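Local coordinates for N-formylglutamate amidohydrolase (Ralstonia eutropha, PDB 2Q7S), which binds a zinc ion and is probably a hydrolase, assigned to the N-formylglutamate amidohydrolase family of zinc-dependent enzymes, at residues D29-S33 with D83-M87; F41-V45 with P126-R130; L50-D55 with P78-I82; E54-V58 with N170-M174; A178-L182 with N225-K229. All coordinates share one frame; numbering follows the deposited sequence. Where two conformers were deposited one is given.

Overall arrangement
From the N terminus, the chain leaves strand 26-30 through His32, and contact 1 closes a loop from there to the turn at 83-87. Contact 3, joining 50-55 to 78-82, is nested inside that loop. It is nested as well within the loop closed by contact 2, which ties 41-45 to 126-130 at the surface and crosses contact 1. Contact 4 sets out from the same loop as contact 3, sharing Glu54 and Asp55, and runs to strand 166-174, crossing contacts 1 and 2. Contacts 1, 3 and 4 all reach the zinc ion. Contact 5 follows in series, joining helix 178-181 to the loop after strand 222-224.

Contact 1 of 5, residues D29-S33 with D83-M87; sequences DSPHS and DPNRM. With ZN (zinc ion), chain C.
Asp83 OD1 is gripped by two N-H groups that arrive from opposite faces of its carboxylate. From across the contact comes His32 NE2, 2.7 Å from Asp83 OD1, with an N-H...O angle of 155°; the oxygen lies practically in the imidazole plane and is met on its syn side, though the donor stands well out of the carboxylate plane. The second donor is the backbone N of Asn85, 2.9 Å from Asp83 OD1, which makes an Asx turn at the start of the type I turn from Asp83 to Arg86. With CG of Asp83 anti to the backbone N (chi1 -174°), the carboxylate is sent to the imidazole edge, the two planes 71° apart, while OD1 still accepts from Asn85 N. The other oxygen, OD2, lies over the face of the Arg86 guanidinium, a contact of charges alone, and forms a salt bridge with Arg79.

On the far side of the imidazole, His32 ND1 binds the zinc ion at 2.1 Å. One face of the His32 ring is covered by Pro31 CG, 3.9 Å above its centre. Pro31 also packs on the turn, its CB lying 4.1 Å from Pro84 CG. Beyond it a water donates to Asp29 OD2 and to Asn85 OD1, while the amide nitrogen of Asn85 turns to Asn170 OD1.

The loop leaving strand 26-30 thus delivers a metal ligand whose rotation is fixed from both nitrogens. The carboxylate acts as a second-shell acceptor, and would probably make the imidazole a more electron-rich donor to zinc.

Contact 2 of 5, residues F41-V45 with P126-R130; sequences FGAVV and PIYDR
Tyr128 reaches along the loop 41-45 with one edge of its ring and its hydroxyl. Its CG lies beside the backbone N (chi1 -49°), which carries the ring from CB past the peptides of Phe41 and Gly42. Tyr128 CD1 comes first, 3.3 Å from Gly42 O and 3.8 Å from Ala43 CA. The next atom, Tyr128 CE1, is 3.4 Å from Phe41 O, so one ring edge runs beside two successive carbonyl oxygens. CZ and OH then approach the Phe41 ring, where Tyr128 OH is 3.2 Å from Phe41 CE1; the two side chains cross at about a right angle. The hydroxyl itself is hydrogen-bonded to Arg140. Ile127 CG2 covers one face of the Tyr128 ring, 3.4 Å above its plane, and also touches Phe41 CE1 and Ala43 CB.

The contact is loop against loop at the protein surface, away from the zinc site, and joins the connection between strand 26-30 and helix 47-50 to the chain leading into strand 132-133. One backbone bond crosses it: Val44 N donates to Ile127 O over 2.8 Å at an angle of 152°, with the donor tilted slightly from the carbonyl plane. Outside this bond, Val44 CG1 lies 3.4 Å from Asp129 CB, the two side chains meeting nearly at right angles. On the inner side Val45 CG1 packs against Ile127 CG1, and Leu50 of helix 47-50 adjoins both residues. Phe41 O and Gly42 O lie in the plane of the Arg130 guanidinium, at its edge but too distant to be called bonded; its salt bridge is with Glu136.

Contact 3 of 5, residues L50-D55 with P78-I82; sequences LRGGED and PRVYI. With ZN (zinc ion), chain C.
The loop carrying the zinc ligand Asp55 is held here against the turn that follows strand 71-75. Arg79 makes the principal link: its NH1 donates to Gly53 O over 2.8 Å at an angle of 158°, in the carbonyl plane and on a lone pair, and the oxygen lies close to the guanidinium plane. The chain is bent at both chi2 (92°) and chi3 (72°), which curls Arg79 CG and CD around the same oxygen, each carbon 3.3 Å from Gly53 O. Asp55 OD1 forms only a long salt bridge with Arg79 NH1, at 4.0 Å and with the two planes perpendicular; this is a contact of charges alone, and the stronger partner of Asp55 OD1 is Arg253. Asp55 OD2 binds the zinc ion at 2.1 Å.

Pro78 O accepts from both Tyr81 N and Ile82 N, consistent with the helical backbone angles of 79-81, and the CB atoms of Arg79 and Val80 point to segment 50-55. Arg79 NE forms a salt bridge with Asp83, the second-shell acceptor of His32, so the arginine backs the second shell of a mononuclear His-Asp-His zinc site.

Contact 4 of 5, residues E54-V58 with N170-M174; sequences EDTHV and NLHSM. With ZN (zinc ion), chain C.
His172 ND1 binds the zinc ion at 2.0 Å and shares it with Asp55 OD2, while His32 supplies the third protein ligand. His172 ND1 and Asp55 OD2 lie 3.2 Å apart without a hydrogen bond between them, as expected of neighbours on one metal. Asp55 OD2 takes a further bond from the backbone: Ser173 N donates to it over 3.2 Å at 155°, approaching from well above the carboxylate plane (67° out of it). The same oxygen is therefore shared by the metal and a strand N-H.

In the second shell, His172 NE2 donates to Asn170 OD1 over 2.7 Å. The amide oxygen sits nearly in the imidazole plane, although the histidine nitrogen stands far above the plane of the carbonyl. With zinc at one nitrogen and Asn170 at the other, ring rotation is restrained from both ends.

Beyond the ligands, Val58, which ends the type II turn from Asp55 and begins the next helix, packs on the strand. Val58 CG1 lies 3.8 Å from Leu171 CB, and the other branch, Val58 CG2, is 3.7 Å from Ser173 CB. A chi1 of 162° spreads these methyls along 171-173. Ser173 OG sits 3.5 Å from Asp55 CB and is hydrogen-bonded to Tyr256 and Arg253. One ligand thus comes from the end of strand 166-174, in the middle of the mixed sheet, and the other two from loops beside it, a placement consistent with the alpha/beta zinc sites of the zinc exopeptidase clan.

Contact 5 of 5, residues A178-L182 with N225-K229; sequences AYERL and NDPYK
Tyr179 points its hydroxyl across to Asp226, with Tyr179 OH donating to Asp226 OD1 over 2.7 Å. Its CG lies anti to the carbonyl carbon (chi1 -82°), laying the ring out from the helix so that the carboxylate oxygen falls in the ring plane at its edge. The hydroxyl meets Asp226 OD1 from above the carboxylate plane, and ring and carboxylate stand 60° apart. A water donates both to the tyrosine OH and to Asp226 O, adding a bridge from the side chain to the loop backbone.

The contact joins the short helix 178-181, which follows the zinc-bearing strand 166-174, to the loop after strand 222-224, one of the two edge strands of the mixed sheet in this chain. Pro227, preceded by a cis peptide bond, fits between two side chains of the helical segment: its CB is 3.7 Å from Tyr179 CE1 and 3.5 Å from Leu182 CD1. The leucine and the proline cross at about a right angle. A single methyl, Leu182 CD1, does this touching and also lies 4.1 Å from Tyr228 CZ. Tyr228 holds CG beside its backbone N (chi1 -62°), which extends the ring toward the helix, where Tyr228 OH lies 3.5 Å from Ala178 CB. Met174, at the end of the strand, packs against this ring from outside the two segments, and the Tyr228 side chain comes within about 7 Å of the zinc ion.

Contact 1 of 5, residues D29-S33 with D83-M87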
# COMPACT_ATOMS: atom_id res chain seq x y z
N ASP A 29 3.76 5.68 0.37
CA ASP A 29 3.94 4.59 1.30
C ASP A 29 3.69 3.19 0.70
O ASP A 29 2.87 3.04 -0.15
CB ASP A 29 3.20 4.82 2.59
CG ASP A 29 1.77 4.51 2.50
OD1 ASP A 29 1.11 5.10 1.64
OD2 ASP A 29 1.29 3.72 3.36
N SER A 30 4.50 2.24 1.16
CA SER A 30 4.41 0.82 0.80
C SER A 30 4.04 0.10 2.13
O SER A 30 4.93 -0.38 2.90
CB SER A 30 5.73 0.34 0.18
OG SER A 30 5.81 -1.05 -0.13
N PRO A 31 2.74 -0.06 2.39
CA PRO A 31 2.30 -0.69 3.66
C PRO A 31 2.43 -2.22 3.76
O PRO A 31 2.31 -2.79 4.83
CB PRO A 31 0.82 -0.30 3.75
CG PRO A 31 0.42 -0.13 2.33
CD PRO A 31 1.60 0.38 1.56
N HIS A 32 2.60 -2.87 2.61
CA HIS A 32 2.47 -4.29 2.49
C HIS A 32 3.71 -5.05 2.15
O HIS A 32 3.63 -6.26 2.01
CB HIS A 32 1.39 -4.55 1.47
CG HIS A 32 0.04 -4.16 1.95
ND1 HIS A 32 -1.03 -4.01 1.11
CD2 HIS A 32 -0.41 -3.89 3.20
CE1 HIS A 32 -2.09 -3.66 1.82
NE2 HIS A 32 -1.75 -3.59 3.09
N SER A 33 4.84 -4.34 2.05
CA SER A 33 6.09 -4.91 1.61
C SER A 33 6.95 -5.51 2.72
O SER A 33 8.03 -6.04 2.44
CB SER A 33 6.91 -3.91 0.79
OG SER A 33 7.10 -2.66 1.44
N ASP A 83 -2.22 -4.97 9.30
CA ASP A 83 -2.28 -4.34 7.98
C ASP A 83 -2.45 -2.84 8.15
O ASP A 83 -3.56 -2.41 8.46
CB ASP A 83 -3.47 -4.87 7.21
CG ASP A 83 -3.52 -4.38 5.81
OD1 ASP A 83 -2.88 -3.35 5.49
OD2 ASP A 83 -4.19 -5.06 4.99
N PRO A 84 -1.38 -2.05 7.90
CA PRO A 84 -1.53 -0.61 8.07
C PRO A 84 -2.50 0.11 7.13
O PRO A 84 -2.78 1.26 7.40
CB PRO A 84 -0.11 -0.06 7.85
CG PRO A 84 0.77 -1.22 7.71
CD PRO A 84 -0.03 -2.40 7.43
N ASN A 85 -2.95 -0.55 6.05
CA ASN A 85 -3.90 0.05 5.12
C ASN A 85 -5.30 -0.17 5.53
O ASN A 85 -6.23 0.07 4.74
CB ASN A 85 -3.71 -0.49 3.68
CG ASN A 85 -3.34 0.60 2.70
OD1 ASN A 85 -2.78 1.62 3.10
ND2 ASN A 85 -3.73 0.44 1.47
N ARG A 86 -5.51 -0.72 6.71
CA ARG A 86 -6.89 -0.85 7.20
C ARG A 86 -7.04 0.14 8.31
O ARG A 86 -6.05 0.57 8.91
CB ARG A 86 -7.16 -2.28 7.70
CG ARG A 86 -7.02 -3.36 6.61
CD ARG A 86 -7.95 -3.17 5.41
NE ARG A 86 -7.80 -4.22 4.41
CZ ARG A 86 -6.97 -4.21 3.35
NH1 ARG A 86 -6.14 -3.20 3.10
NH2 ARG A 86 -6.96 -5.26 2.53
N MSE A 87 -8.28 0.47 8.61
CA MSE A 87 -8.63 1.27 9.76
C MSE A 87 -8.58 0.42 11.01
O MSE A 87 -8.71 -0.80 10.99
CB MSE A 87 -10.05 1.86 9.58
CG MSE A 87 -10.25 2.62 8.32
SE MSE A 87 -9.28 4.30 8.41
CE MSE A 87 -7.71 4.11 7.33
ZN ZN C . -1.15 -4.17 -1.00
O HOH W 1 -0.89 2.89 4.78

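Contact 2 of 5, residues F41-V45 with P126-R130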
# COMPACT_ATOMS: atom_id res chain seq x y z
N PHE A 41 3.90 -14.01 16.59
CA PHE A 41 2.82 -14.27 15.64
C PHE A 41 1.87 -15.34 16.20
O PHE A 41 0.67 -15.13 16.26
CB PHE A 41 3.41 -14.71 14.28
CG PHE A 41 2.60 -14.28 13.09
CD1 PHE A 41 1.22 -14.46 13.06
CD2 PHE A 41 3.22 -13.69 11.99
CE1 PHE A 41 0.49 -14.09 11.97
CE2 PHE A 41 2.47 -13.30 10.89
CZ PHE A 41 1.11 -13.51 10.88
N GLY A 42 2.41 -16.48 16.61
CA GLY A 42 1.59 -17.57 17.15
C GLY A 42 0.57 -18.15 16.17
O GLY A 42 -0.55 -18.49 16.55
N ALA A 43 0.98 -18.25 14.90
CA ALA A 43 0.14 -18.81 13.85
C ALA A 43 0.31 -20.33 13.86
O ALA A 43 1.31 -20.84 14.36
CB ALA A 43 0.56 -18.26 12.52
N VAL A 44 -0.68 -21.05 13.33
CA VAL A 44 -0.53 -22.51 13.10
C VAL A 44 -0.14 -22.84 11.64
O VAL A 44 0.12 -24.00 11.31
CB VAL A 44 -1.80 -23.29 13.52
CG1 VAL A 44 -2.07 -23.08 15.00
CG2 VAL A 44 -2.99 -22.87 12.67
N VAL A 45 -0.09 -21.83 10.78
CA VAL A 45 0.20 -22.00 9.36
C VAL A 45 1.67 -21.65 9.07
O VAL A 45 2.24 -20.77 9.72
CB VAL A 45 -0.78 -21.17 8.48
CG1 VAL A 45 -0.71 -19.69 8.85
CG2 VAL A 45 -0.52 -21.36 7.01
N PRO A 126 -7.22 -20.75 7.24
CA PRO A 126 -6.99 -20.32 8.64
C PRO A 126 -5.53 -20.00 8.93
O PRO A 126 -4.64 -20.69 8.42
CB PRO A 126 -7.48 -21.51 9.49
CG PRO A 126 -8.32 -22.38 8.58
CD PRO A 126 -7.84 -22.10 7.15
N ILE A 127 -5.30 -18.94 9.74
CA ILE A 127 -3.98 -18.57 10.25
C ILE A 127 -3.71 -19.07 11.70
O ILE A 127 -2.56 -19.38 12.03
CB ILE A 127 -3.73 -17.00 10.11
CG1 ILE A 127 -3.49 -16.64 8.64
CG2 ILE A 127 -2.54 -16.55 10.94
CD1 ILE A 127 -3.62 -15.20 8.29
N TYR A 128 -4.74 -19.15 12.56
CA TYR A 128 -4.54 -19.49 14.00
C TYR A 128 -5.47 -20.65 14.45
O TYR A 128 -6.50 -20.92 13.82
CB TYR A 128 -4.81 -18.28 14.92
CG TYR A 128 -4.14 -16.98 14.54
CD1 TYR A 128 -2.82 -16.73 14.90
CD2 TYR A 128 -4.82 -15.99 13.83
CE1 TYR A 128 -2.19 -15.55 14.55
CE2 TYR A 128 -4.20 -14.80 13.48
CZ TYR A 128 -2.88 -14.59 13.84
OH TYR A 128 -2.25 -13.41 13.51
N ASP A 129 -5.13 -21.30 15.56
CA ASP A 129 -5.98 -22.39 16.08
C ASP A 129 -6.80 -21.92 17.29
O ASP A 129 -7.30 -22.73 18.10
CB ASP A 129 -5.14 -23.63 16.40
CG ASP A 129 -4.27 -23.49 17.66
OD1 ASP A 129 -3.98 -22.36 18.12
OD2 ASP A 129 -3.87 -24.56 18.19
N ARG A 130 -6.95 -20.59 17.36
CA ARG A 130 -7.47 -19.92 18.53
C ARG A 130 -7.88 -18.49 18.16
O ARG A 130 -7.51 -17.97 17.09
CB ARG A 130 -6.38 -19.86 19.60
CG ARG A 130 -5.30 -18.89 19.18
CD ARG A 130 -4.06 -18.86 20.02
NE ARG A 130 -3.13 -17.98 19.32
CZ ARG A 130 -3.17 -16.65 19.40
NH1 ARG A 130 -4.08 -16.05 20.17
NH2 ARG A 130 -2.29 -15.91 18.71

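Contact 3 of 5, residues L50-D55 with P78-I82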
# COMPACT_ATOMS: atom_id res chain seq x y z
N LEU A 50 1.96 -17.70 4.45
CA LEU A 50 1.64 -16.30 4.80
C LEU A 50 2.27 -15.29 3.84
O LEU A 50 1.67 -14.26 3.52
CB LEU A 50 2.14 -16.03 6.23
CG LEU A 50 1.53 -16.92 7.32
CD1 LEU A 50 2.23 -16.74 8.69
CD2 LEU A 50 0.04 -16.65 7.43
N ARG A 51 3.49 -15.59 3.39
CA ARG A 51 4.20 -14.80 2.41
C ARG A 51 3.29 -14.45 1.21
O ARG A 51 3.51 -13.41 0.55
CB ARG A 51 5.51 -15.48 2.00
CG ARG A 51 6.55 -15.46 3.14
CD ARG A 51 7.91 -15.92 2.71
NE ARG A 51 8.44 -15.18 1.53
CZ ARG A 51 8.97 -13.96 1.58
NH1 ARG A 51 9.06 -13.31 2.72
NH2 ARG A 51 9.39 -13.36 0.48
N GLY A 52 2.25 -15.27 0.98
CA GLY A 52 1.16 -14.96 0.04
C GLY A 52 0.73 -13.50 -0.02
O GLY A 52 0.97 -12.85 -1.04
N GLY A 53 0.16 -12.97 1.07
CA GLY A 53 -0.35 -11.58 1.19
C GLY A 53 0.66 -10.44 1.21
O GLY A 53 0.30 -9.26 1.41
N GLU A 54 1.95 -10.77 1.04
CA GLU A 54 2.97 -9.77 0.93
C GLU A 54 2.94 -9.12 -0.45
O GLU A 54 2.94 -9.80 -1.47
CB GLU A 54 4.37 -10.37 1.02
CG GLU A 54 4.76 -11.03 2.25
CD GLU A 54 6.16 -11.60 2.14
OE1 GLU A 54 6.81 -11.48 1.07
OE2 GLU A 54 6.61 -12.15 3.15
N ASP A 55 2.96 -7.81 -0.47
CA ASP A 55 3.33 -7.06 -1.65
C ASP A 55 4.88 -6.91 -1.73
O ASP A 55 5.42 -5.80 -1.64
CB ASP A 55 2.74 -5.67 -1.61
CG ASP A 55 1.27 -5.67 -1.56
OD1 ASP A 55 0.65 -6.75 -1.28
OD2 ASP A 55 0.77 -4.55 -1.70
N PRO A 78 4.94 -7.70 8.59
CA PRO A 78 4.08 -8.19 7.53
C PRO A 78 2.65 -7.72 7.69
O PRO A 78 2.11 -7.64 8.82
CB PRO A 78 4.21 -9.72 7.66
CG PRO A 78 5.10 -9.98 8.89
CD PRO A 78 5.12 -8.71 9.65
N ARG A 79 2.01 -7.42 6.56
CA ARG A 79 0.63 -6.99 6.58
C ARG A 79 -0.34 -8.04 7.09
O ARG A 79 -1.44 -7.67 7.54
CB ARG A 79 0.18 -6.48 5.20
CG ARG A 79 0.07 -7.50 4.15
CD ARG A 79 -1.31 -8.08 4.05
NE ARG A 79 -2.34 -7.21 3.50
CZ ARG A 79 -2.74 -7.16 2.23
NH1 ARG A 79 -2.16 -7.88 1.29
NH2 ARG A 79 -3.73 -6.35 1.89
N VAL A 80 0.04 -9.34 6.96
CA VAL A 80 -0.73 -10.46 7.50
C VAL A 80 -0.65 -10.53 9.03
O VAL A 80 -1.42 -11.26 9.67
CB VAL A 80 -0.28 -11.81 6.91
CG1 VAL A 80 -1.03 -12.95 7.57
CG2 VAL A 80 -0.49 -11.82 5.39
N TYR A 81 0.30 -9.79 9.62
CA TYR A 81 0.41 -9.63 11.07
C TYR A 81 -0.45 -8.47 11.57
O TYR A 81 -1.28 -8.62 12.48
CB TYR A 81 1.86 -9.41 11.44
CG TYR A 81 2.17 -9.28 12.91
CD1 TYR A 81 2.16 -10.40 13.75
CD2 TYR A 81 2.53 -8.05 13.46
CE1 TYR A 81 2.50 -10.30 15.09
CE2 TYR A 81 2.82 -7.94 14.82
CZ TYR A 81 2.84 -9.06 15.62
OH TYR A 81 3.17 -8.96 16.95
N ILE A 82 -0.23 -7.30 10.98
CA ILE A 82 -1.19 -6.24 11.06
C ILE A 82 -1.08 -5.40 9.82
O ILE A 82 0.01 -5.18 9.31
CB ILE A 82 -1.04 -5.43 12.36
CG1 ILE A 82 -2.18 -4.41 12.49
CG2 ILE A 82 0.37 -4.82 12.51
CD1 ILE A 82 -2.26 -3.75 13.95
ZN ZN C . -1.15 -4.17 -1.00

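Contact 4 of 5, residues E54-V58 with N170-M174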
# COMPACT_ATOMS: atom_id res chain seq x y z
N GLU A 54 1.95 -10.77 1.04
CA GLU A 54 2.97 -9.77 0.93
C GLU A 54 2.94 -9.12 -0.45
O GLU A 54 2.94 -9.80 -1.47
CB GLU A 54 4.37 -10.37 1.02
CG GLU A 54 4.76 -11.03 2.25
CD GLU A 54 6.16 -11.60 2.14
OE1 GLU A 54 6.81 -11.48 1.07
OE2 GLU A 54 6.61 -12.15 3.15
N ASP A 55 2.96 -7.81 -0.47
CA ASP A 55 3.33 -7.06 -1.65
C ASP A 55 4.88 -6.91 -1.73
O ASP A 55 5.42 -5.80 -1.64
CB ASP A 55 2.74 -5.67 -1.61
CG ASP A 55 1.27 -5.67 -1.56
OD1 ASP A 55 0.65 -6.75 -1.28
OD2 ASP A 55 0.77 -4.55 -1.70
N THR A 56 5.53 -8.05 -1.94
CA THR A 56 7.00 -8.16 -1.83
C THR A 56 7.72 -7.25 -2.85
O THR A 56 7.28 -7.10 -4.01
CB THR A 56 7.46 -9.64 -2.00
OG1 THR A 56 6.47 -10.48 -1.42
CG2 THR A 56 8.82 -9.93 -1.36
N HIS A 57 8.82 -6.65 -2.37
CA HIS A 57 9.72 -5.78 -3.14
C HIS A 57 9.14 -4.45 -3.62
O HIS A 57 9.82 -3.73 -4.32
CB HIS A 57 10.26 -6.50 -4.37
CG HIS A 57 10.80 -7.86 -4.10
ND1 HIS A 57 11.80 -8.09 -3.19
CD2 HIS A 57 10.51 -9.06 -4.66
CE1 HIS A 57 12.07 -9.39 -3.16
NE2 HIS A 57 11.31 -9.99 -4.05
N VAL A 58 7.88 -4.14 -3.29
CA VAL A 58 7.21 -2.92 -3.82
C VAL A 58 7.92 -1.66 -3.42
O VAL A 58 8.05 -0.71 -4.19
CB VAL A 58 5.70 -2.84 -3.40
CG1 VAL A 58 5.17 -1.43 -3.56
CG2 VAL A 58 4.93 -3.82 -4.26
N ASN A 170 -0.11 5.54 -2.54
CA ASN A 170 -0.24 4.33 -1.75
C ASN A 170 0.09 3.12 -2.68
O ASN A 170 -0.60 2.88 -3.66
CB ASN A 170 -1.70 4.30 -1.21
CG ASN A 170 -1.94 3.21 -0.20
OD1 ASN A 170 -2.71 2.28 -0.46
ND2 ASN A 170 -1.32 3.32 0.96
N LEU A 171 1.17 2.39 -2.38
CA LEU A 171 1.81 1.54 -3.34
C LEU A 171 1.61 0.08 -3.02
O LEU A 171 1.86 -0.33 -1.89
CB LEU A 171 3.35 1.87 -3.35
CG LEU A 171 3.72 3.33 -3.61
CD1 LEU A 171 5.25 3.58 -3.50
CD2 LEU A 171 3.21 3.82 -4.94
N HIS A 172 1.23 -0.72 -4.04
CA HIS A 172 0.89 -2.13 -3.87
C HIS A 172 1.31 -2.96 -5.04
O HIS A 172 1.70 -2.47 -6.10
CB HIS A 172 -0.65 -2.30 -3.70
CG HIS A 172 -1.17 -1.59 -2.52
ND1 HIS A 172 -1.37 -2.22 -1.31
CD2 HIS A 172 -1.41 -0.28 -2.32
CE1 HIS A 172 -1.76 -1.32 -0.43
NE2 HIS A 172 -1.78 -0.14 -1.02
N SER A 173 1.27 -4.26 -4.81
CA SER A 173 1.20 -5.24 -5.89
C SER A 173 0.08 -6.24 -5.63
O SER A 173 -0.33 -6.49 -4.50
CB SER A 173 2.55 -5.96 -6.04
OG SER A 173 2.77 -6.82 -4.96
N MSE A 174 -0.34 -6.90 -6.67
CA MSE A 174 -1.47 -7.77 -6.62
C MSE A 174 -1.19 -9.07 -7.38
O MSE A 174 -0.41 -9.07 -8.38
CB MSE A 174 -2.69 -7.02 -7.19
CG MSE A 174 -2.43 -6.35 -8.49
SE MSE A 174 -4.01 -5.54 -9.29
CE MSE A 174 -3.05 -5.30 -10.94
ZN ZN C . -1.15 -4.17 -1.00

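Contact 5 of 5, residues A178-L182 with N225-K229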
# COMPACT_ATOMS: atom_id res chain seq x y z
N ALA A 178 -6.21 -11.78 -8.68
CA ALA A 178 -6.89 -10.83 -7.78
C ALA A 178 -8.43 -10.82 -7.93
O ALA A 178 -9.13 -10.61 -6.94
CB ALA A 178 -6.35 -9.47 -7.96
N TYR A 179 -8.94 -11.05 -9.14
CA TYR A 179 -10.39 -11.08 -9.39
C TYR A 179 -11.05 -12.30 -8.69
O TYR A 179 -12.11 -12.17 -8.09
CB TYR A 179 -10.70 -11.12 -10.89
CG TYR A 179 -10.68 -9.78 -11.64
CD1 TYR A 179 -11.41 -8.68 -11.19
CD2 TYR A 179 -9.97 -9.63 -12.82
CE1 TYR A 179 -11.40 -7.47 -11.87
CE2 TYR A 179 -9.95 -8.42 -13.53
CZ TYR A 179 -10.67 -7.35 -13.05
OH TYR A 179 -10.71 -6.16 -13.72
N GLU A 180 -10.41 -13.46 -8.81
CA GLU A 180 -10.86 -14.70 -8.18
C GLU A 180 -10.87 -14.59 -6.65
O GLU A 180 -11.84 -14.98 -5.99
CB GLU A 180 -9.93 -15.84 -8.65
CG GLU A 180 -10.07 -17.18 -7.93
CD GLU A 180 -9.22 -18.29 -8.59
OE1 GLU A 180 -8.02 -18.08 -8.85
OE2 GLU A 180 -9.76 -19.39 -8.86
N ARG A 181 -9.79 -14.06 -6.11
CA ARG A 181 -9.64 -13.85 -4.67
C ARG A 181 -10.60 -12.81 -4.06
O ARG A 181 -11.03 -12.94 -2.91
CB ARG A 181 -8.22 -13.34 -4.39
CG ARG A 181 -7.15 -14.35 -4.70
CD ARG A 181 -5.88 -13.97 -3.97
NE ARG A 181 -4.70 -14.48 -4.65
CZ ARG A 181 -3.79 -15.30 -4.13
NH1 ARG A 181 -3.90 -15.75 -2.88
NH2 ARG A 181 -2.76 -15.69 -4.88
N LEU A 182 -10.87 -11.75 -4.81
CA LEU A 182 -11.98 -10.88 -4.49
C LEU A 182 -13.15 -11.66 -5.07
O LEU A 182 -12.93 -12.68 -5.72
CB LEU A 182 -11.80 -9.50 -5.14
CG LEU A 182 -10.46 -8.78 -4.93
CD1 LEU A 182 -10.34 -7.67 -5.96
CD2 LEU A 182 -10.26 -8.25 -3.51
N ASN A 225 -9.84 2.00 -10.99
CA ASN A 225 -10.95 1.60 -10.09
C ASN A 225 -11.56 0.23 -10.36
O ASN A 225 -12.74 -0.02 -10.09
CB ASN A 225 -12.00 2.70 -10.05
CG ASN A 225 -11.42 4.00 -9.51
OD1 ASN A 225 -11.05 4.07 -8.35
ND2 ASN A 225 -11.26 5.00 -10.36
N ASP A 226 -10.70 -0.69 -10.79
CA ASP A 226 -11.10 -2.01 -11.29
C ASP A 226 -9.93 -3.02 -11.12
O ASP A 226 -8.97 -2.98 -11.90
CB ASP A 226 -11.48 -1.89 -12.76
CG ASP A 226 -12.05 -3.18 -13.33
OD1 ASP A 226 -12.15 -4.18 -12.58
OD2 ASP A 226 -12.41 -3.18 -14.53
N PRO A 227 -10.00 -3.89 -10.10
CA PRO A 227 -11.03 -4.07 -9.07
C PRO A 227 -10.77 -3.24 -7.79
O PRO A 227 -11.59 -3.28 -6.89
CB PRO A 227 -10.94 -5.56 -8.74
CG PRO A 227 -9.45 -5.86 -8.94
CD PRO A 227 -8.92 -4.88 -9.93
N TYR A 228 -9.68 -2.46 -7.75
CA TYR A 228 -9.28 -1.71 -6.57
C TYR A 228 -9.52 -0.22 -6.69
O TYR A 228 -8.81 0.47 -7.44
CB TYR A 228 -7.79 -1.90 -6.30
CG TYR A 228 -7.41 -3.32 -6.03
CD1 TYR A 228 -7.68 -3.90 -4.82
CD2 TYR A 228 -6.77 -4.09 -6.99
CE1 TYR A 228 -7.32 -5.19 -4.57
CE2 TYR A 228 -6.40 -5.38 -6.74
CZ TYR A 228 -6.69 -5.93 -5.53
OH TYR A 228 -6.31 -7.24 -5.27
N LYS A 229 -10.47 0.27 -5.90
CA LYS A 229 -10.86 1.68 -5.88
C LYS A 229 -10.15 2.50 -4.82
O LYS A 229 -10.27 3.71 -4.83
CB LYS A 229 -12.41 1.84 -5.72
CG LYS A 229 -13.24 1.04 -6.68
CD LYS A 229 -14.74 1.28 -6.52
CE LYS A 229 -15.45 1.06 -7.86
NZ LYS A 229 -16.88 1.56 -7.87
O HOH W 2 -8.00 -4.50 -13.95